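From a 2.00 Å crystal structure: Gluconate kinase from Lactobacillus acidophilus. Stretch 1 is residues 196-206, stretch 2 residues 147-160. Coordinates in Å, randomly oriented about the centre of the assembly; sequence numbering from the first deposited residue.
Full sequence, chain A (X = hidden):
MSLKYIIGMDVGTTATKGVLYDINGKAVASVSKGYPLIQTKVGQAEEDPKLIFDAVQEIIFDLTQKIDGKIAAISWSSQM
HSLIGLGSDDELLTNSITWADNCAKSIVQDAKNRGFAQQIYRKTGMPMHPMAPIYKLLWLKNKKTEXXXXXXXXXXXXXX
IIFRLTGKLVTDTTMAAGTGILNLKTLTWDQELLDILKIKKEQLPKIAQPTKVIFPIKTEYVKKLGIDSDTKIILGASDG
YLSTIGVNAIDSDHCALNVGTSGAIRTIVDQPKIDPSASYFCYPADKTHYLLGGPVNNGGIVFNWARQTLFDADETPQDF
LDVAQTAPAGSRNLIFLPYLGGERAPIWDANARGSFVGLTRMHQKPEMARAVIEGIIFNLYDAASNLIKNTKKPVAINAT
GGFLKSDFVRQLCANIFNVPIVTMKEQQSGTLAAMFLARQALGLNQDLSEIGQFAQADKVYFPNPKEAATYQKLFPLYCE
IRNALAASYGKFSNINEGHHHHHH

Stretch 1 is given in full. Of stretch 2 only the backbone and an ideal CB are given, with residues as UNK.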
# COMPACT_ATOMS: atom_id res chain seq x y z
N ILE A 196 10.07 -42.93 -7.67
CA ILE A 196 8.84 -42.17 -7.91
C ILE A 196 8.86 -41.52 -9.30
O ILE A 196 7.83 -41.46 -9.99
CB ILE A 196 8.63 -41.09 -6.83
CG1 ILE A 196 8.37 -41.75 -5.47
CG2 ILE A 196 7.47 -40.17 -7.19
CD1 ILE A 196 8.60 -40.83 -4.29
N LEU A 197 10.04 -41.07 -9.72
CA LEU A 197 10.24 -40.46 -11.03
C LEU A 197 10.19 -41.48 -12.16
O LEU A 197 9.89 -41.13 -13.31
CB LEU A 197 11.60 -39.77 -11.06
CG LEU A 197 11.69 -38.26 -10.84
CD1 LEU A 197 10.39 -37.72 -10.39
CD2 LEU A 197 12.80 -37.94 -9.85
N LYS A 198 10.51 -42.73 -11.84
CA LYS A 198 10.65 -43.78 -12.83
C LYS A 198 11.84 -43.46 -13.74
O LYS A 198 11.83 -43.68 -14.96
CB LYS A 198 9.35 -43.97 -13.60
CG LYS A 198 8.20 -44.33 -12.65
CD LYS A 198 6.86 -44.24 -13.34
CE LYS A 198 5.72 -44.64 -12.40
NZ LYS A 198 4.46 -44.68 -13.19
N ILE A 199 12.87 -42.92 -13.09
CA ILE A 199 14.13 -42.60 -13.74
C ILE A 199 15.20 -43.51 -13.15
O ILE A 199 15.19 -43.78 -11.94
CB ILE A 199 14.52 -41.12 -13.46
CG1 ILE A 199 13.52 -40.17 -14.12
CG2 ILE A 199 15.94 -40.83 -13.90
CD1 ILE A 199 13.28 -40.46 -15.58
N LYS A 200 16.11 -43.98 -13.99
CA LYS A 200 17.24 -44.75 -13.52
C LYS A 200 18.48 -43.86 -13.42
O LYS A 200 18.64 -42.91 -14.19
CB LYS A 200 17.52 -45.92 -14.47
CG LYS A 200 16.35 -46.89 -14.58
CD LYS A 200 16.00 -47.47 -13.22
CE LYS A 200 16.78 -48.74 -12.92
NZ LYS A 200 16.52 -49.22 -11.52
N LYS A 201 19.33 -44.20 -12.47
CA LYS A 201 20.61 -43.52 -12.26
C LYS A 201 21.39 -43.39 -13.58
O LYS A 201 22.03 -42.37 -13.83
CB LYS A 201 21.38 -44.29 -11.18
CG LYS A 201 22.86 -44.37 -11.32
CD LYS A 201 23.41 -45.50 -10.45
CE LYS A 201 23.55 -46.77 -11.26
NZ LYS A 201 23.55 -48.03 -10.44
N GLU A 202 21.29 -44.40 -14.43
CA GLU A 202 21.93 -44.38 -15.74
C GLU A 202 21.35 -43.32 -16.68
O GLU A 202 21.94 -43.04 -17.71
CB GLU A 202 21.85 -45.77 -16.41
CG GLU A 202 22.72 -46.84 -15.74
CD GLU A 202 22.14 -47.35 -14.43
OE1 GLU A 202 20.92 -47.18 -14.20
OE2 GLU A 202 22.91 -47.91 -13.61
N GLN A 203 20.20 -42.75 -16.35
CA GLN A 203 19.61 -41.73 -17.21
C GLN A 203 20.03 -40.32 -16.79
O GLN A 203 19.58 -39.33 -17.36
CB GLN A 203 18.09 -41.81 -17.18
CG GLN A 203 17.52 -43.00 -17.91
CD GLN A 203 16.06 -43.18 -17.59
OE1 GLN A 203 15.71 -43.60 -16.49
NE2 GLN A 203 15.20 -42.82 -18.53
N LEU A 204 20.90 -40.25 -15.78
CA LEU A 204 21.40 -38.97 -15.28
C LEU A 204 22.92 -38.90 -15.39
O LEU A 204 23.60 -39.93 -15.35
CB LEU A 204 21.00 -38.80 -13.81
CG LEU A 204 19.49 -38.80 -13.59
CD1 LEU A 204 19.20 -38.90 -12.11
CD2 LEU A 204 18.86 -37.55 -14.22
N PRO A 205 23.47 -37.68 -15.50
CA PRO A 205 24.93 -37.61 -15.59
C PRO A 205 25.56 -38.21 -14.34
O PRO A 205 24.93 -38.22 -13.29
CB PRO A 205 25.20 -36.09 -15.60
CG PRO A 205 23.87 -35.44 -15.95
CD PRO A 205 22.83 -36.36 -15.40
N LYS A 206 26.80 -38.68 -14.44
CA LYS A 206 27.56 -39.02 -13.25
C LYS A 206 27.95 -37.73 -12.51
O LYS A 206 28.08 -36.68 -13.12
CB LYS A 206 28.82 -39.81 -13.62
CG LYS A 206 28.52 -41.28 -13.87
CD LYS A 206 29.68 -41.98 -14.57
CE LYS A 206 29.53 -43.50 -14.48
NZ LYS A 206 29.75 -43.99 -13.09
N UNK A 147 7.56 -37.92 -25.03
CA UNK A 147 8.95 -37.53 -24.83
C UNK A 147 9.52 -38.22 -23.60
O UNK A 147 10.65 -38.67 -23.61
CB UNK A 147 9.07 -36.01 -24.69
N UNK A 148 8.74 -38.31 -22.53
CA UNK A 148 9.25 -38.98 -21.34
C UNK A 148 9.67 -40.40 -21.66
O UNK A 148 10.71 -40.88 -21.19
CB UNK A 148 8.20 -38.98 -20.23
N UNK A 149 8.85 -41.09 -22.44
CA UNK A 149 9.15 -42.46 -22.85
C UNK A 149 10.48 -42.59 -23.58
O UNK A 149 11.25 -43.53 -23.36
CB UNK A 149 8.03 -42.99 -23.75
N UNK A 150 10.76 -41.65 -24.47
CA UNK A 150 11.96 -41.78 -25.29
C UNK A 150 13.23 -41.17 -24.70
O UNK A 150 14.33 -41.46 -25.17
CB UNK A 150 11.70 -41.14 -26.65
N UNK A 151 13.09 -40.35 -23.65
CA UNK A 151 14.26 -39.77 -22.99
C UNK A 151 15.18 -40.82 -22.33
O UNK A 151 14.75 -41.56 -21.46
CB UNK A 151 13.80 -38.77 -21.93
N UNK A 152 16.44 -40.85 -22.76
CA UNK A 152 17.43 -41.75 -22.18
C UNK A 152 18.39 -40.99 -21.25
O UNK A 152 19.13 -41.60 -20.47
CB UNK A 152 18.21 -42.46 -23.29
N UNK A 153 18.40 -39.67 -21.37
CA UNK A 153 19.23 -38.82 -20.51
C UNK A 153 18.48 -37.56 -20.14
O UNK A 153 17.83 -36.94 -20.99
CB UNK A 153 20.55 -38.47 -21.20
N UNK A 154 18.55 -37.18 -18.87
CA UNK A 154 18.00 -35.91 -18.42
C UNK A 154 19.15 -35.10 -17.85
O UNK A 154 19.80 -35.51 -16.90
CB UNK A 154 16.89 -36.11 -17.39
N UNK A 155 19.41 -33.94 -18.46
CA UNK A 155 20.61 -33.19 -18.12
C UNK A 155 20.31 -31.71 -18.04
O UNK A 155 19.20 -31.28 -18.32
CB UNK A 155 21.72 -33.45 -19.14
N UNK A 156 21.32 -30.93 -17.67
CA UNK A 156 21.20 -29.48 -17.68
C UNK A 156 22.07 -28.90 -18.77
O UNK A 156 22.87 -29.62 -19.38
CB UNK A 156 21.58 -28.89 -16.32
N UNK A 157 21.95 -27.60 -19.00
CA UNK A 157 22.70 -26.94 -20.07
C UNK A 157 24.22 -27.04 -19.88
O UNK A 157 24.96 -27.12 -20.87
CB UNK A 157 22.29 -25.47 -20.15
N UNK A 158 24.71 -27.00 -18.65
CA UNK A 158 26.15 -27.14 -18.50
C UNK A 158 26.61 -28.54 -18.98
O UNK A 158 27.60 -28.65 -19.69
CB UNK A 158 26.55 -26.91 -17.04
N UNK A 159 25.88 -29.58 -18.58
CA UNK A 159 26.17 -30.95 -19.03
C UNK A 159 26.10 -31.06 -20.56
O UNK A 159 26.95 -31.67 -21.19
CB UNK A 159 25.19 -31.94 -18.39
N UNK A 160 25.08 -30.45 -21.14
CA UNK A 160 24.91 -30.44 -22.58
C UNK A 160 26.14 -29.90 -23.28
O UNK A 160 26.69 -30.56 -24.18
CB UNK A 160 23.68 -29.61 -22.96

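Position 147 lies in a helix, with nothing of stretch 1 within 5.5 Å of its CB. Many helix-compatible residues would suit. It is Val-147.

Position 148 is also helical. CA-to-CB points sideways, and stretch 1 is beyond 5.5 Å of the CB. Farther out lie the methyl CD1 of Ile-199 and the carbonyls of Leu-197 and Lys-198. A short side chain could not reach them; a long apolar or aromatic one could. The residue is Phe-148, chi1 t. Its CZ comes 3.3 Å from Ile-199 CD1 and 3.4 Å from Leu-197 O, and Lys-198 O sits at the ring edge.

Position 149 points away and 150 is out of reach, so polar residues are as acceptable as others. They are Ser-149 and Gln-150.

Position 151 leaves helical phi/psi. Its CB is 5.5 Å from Gln-203 NE2, and several small or medium residues would suit. The residue is Ala-151. The backbone matters more here: Gln-203 NE2 donates to Ala-151 O at 3.2 Å.

Position 152 points away, so a polar side chain is plausible. It is Gln-152. Its backbone makes the contact: Gln-203 CA lies 3.3 Å from Gln-152 O, a CA-H...O contact.

Position 153 has extended angles. CA-to-CB points away overall, yet the CB is 4.1 Å from Gln-203 O. The carbonyl of Glu-202 lies within reach of a long side chain, so a donor such as Lys or Arg would suit, though other long chains could fit. The residue is Lys-153. It folds back with chi1 and chi2 both m, and NZ makes a weak hydrogen bond to Glu-202 O at 3.2 Å.

Position 154 is extended, its CB 4.0 Å from Leu-204 CD2. With Ile-199 also within reach of a large side chain, an apolar or aromatic residue suits. It is Trp-154. Its CB is 3.9 Å from Leu-204 CD2, and its NE1 is 3.7 Å from Ile-199 CD1. Trp-154 N donates to Gln-203 O at 2.8 Å, joining the backbones.

Position 155 has its CB 4.3 Å from Pro-205 CG. Val, Ile or Leu would suit this apolar neighbour. It is Ile-155, with CG2 3.8 Å from Pro-205 CG.

Position 156 precedes a helix as N-cap; Ser, Thr, Asp, Asn or Gly are common there. It is Gly-156.

Positions 157, 158 and 160 are helical and out of reach, so many helix-compatible residues would suit. They are Ile-157, Lys-158 and Tyr-160.

Position 159 points toward stretch 1, its CB 4.5 Å from Pro-205 CG. An aliphatic stem suits, whatever its end. It is Glu-159: CG packs 3.7 Å from Pro-205 CG, while OE1 accepts weakly from Gly-156 N at 2.7 Å.

Stretch 2 147-160: VFSQAQKWIGIKEY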
# COMPACT_ATOMS: atom_id res chain seq x y z
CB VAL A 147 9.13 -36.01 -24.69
CG1 VAL A 147 8.41 -35.28 -25.81
CG2 VAL A 147 8.64 -35.54 -23.35
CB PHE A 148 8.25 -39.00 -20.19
CG PHE A 148 8.89 -39.29 -18.87
CD1 PHE A 148 9.52 -38.28 -18.14
CD2 PHE A 148 8.93 -40.58 -18.38
CE1 PHE A 148 10.14 -38.56 -16.95
CE2 PHE A 148 9.55 -40.87 -17.17
CZ PHE A 148 10.15 -39.85 -16.46
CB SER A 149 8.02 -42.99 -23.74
OG SER A 149 8.25 -44.35 -24.08
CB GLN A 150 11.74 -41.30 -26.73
CG GLN A 150 10.56 -40.36 -26.93
CD GLN A 150 10.37 -40.02 -28.40
OE1 GLN A 150 11.27 -40.22 -29.22
NE2 GLN A 150 9.20 -39.50 -28.74
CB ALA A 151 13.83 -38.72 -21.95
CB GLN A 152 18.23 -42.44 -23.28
CG GLN A 152 17.36 -43.37 -24.17
CD GLN A 152 16.64 -44.42 -23.35
OE1 GLN A 152 17.27 -45.19 -22.62
NE2 GLN A 152 15.32 -44.46 -23.47
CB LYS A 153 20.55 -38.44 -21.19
CG LYS A 153 21.51 -39.63 -21.40
CD LYS A 153 22.02 -40.12 -20.06
CE LYS A 153 23.27 -40.98 -20.20
NZ LYS A 153 22.95 -42.33 -20.69
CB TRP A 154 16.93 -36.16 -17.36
CG TRP A 154 15.69 -36.73 -17.92
CD1 TRP A 154 15.21 -38.01 -17.75
CD2 TRP A 154 14.76 -36.07 -18.77
NE1 TRP A 154 14.03 -38.16 -18.43
CE2 TRP A 154 13.72 -36.98 -19.06
CE3 TRP A 154 14.69 -34.78 -19.30
CZ2 TRP A 154 12.64 -36.65 -19.86
CZ3 TRP A 154 13.61 -34.44 -20.10
CH2 TRP A 154 12.60 -35.39 -20.38
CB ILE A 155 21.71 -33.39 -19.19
CG1 ILE A 155 21.24 -32.84 -20.53
CG2 ILE A 155 22.10 -34.88 -19.31
CD1 ILE A 155 22.21 -33.16 -21.70
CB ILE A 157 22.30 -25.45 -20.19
CG1 ILE A 157 22.99 -24.82 -21.40
CG2 ILE A 157 22.69 -24.69 -18.91
CD1 ILE A 157 22.44 -25.31 -22.73
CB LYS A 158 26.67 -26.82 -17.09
CG LYS A 158 28.19 -27.06 -16.95
CD LYS A 158 28.80 -26.34 -15.72
CE LYS A 158 28.49 -27.06 -14.40
NZ LYS A 158 29.36 -28.27 -14.21
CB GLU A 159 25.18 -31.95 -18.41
CG GLU A 159 25.32 -32.13 -16.91
CD GLU A 159 24.84 -30.91 -16.17
OE1 GLU A 159 23.70 -30.47 -16.46
OE2 GLU A 159 25.62 -30.36 -15.34
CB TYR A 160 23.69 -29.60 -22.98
CG TYR A 160 23.55 -29.55 -24.50
CD1 TYR A 160 23.17 -30.68 -25.21
CD2 TYR A 160 23.81 -28.39 -25.21
CE1 TYR A 160 23.06 -30.64 -26.59
CE2 TYR A 160 23.69 -28.34 -26.59
CZ TYR A 160 23.31 -29.47 -27.27
OH TYR A 160 23.19 -29.43 -28.65
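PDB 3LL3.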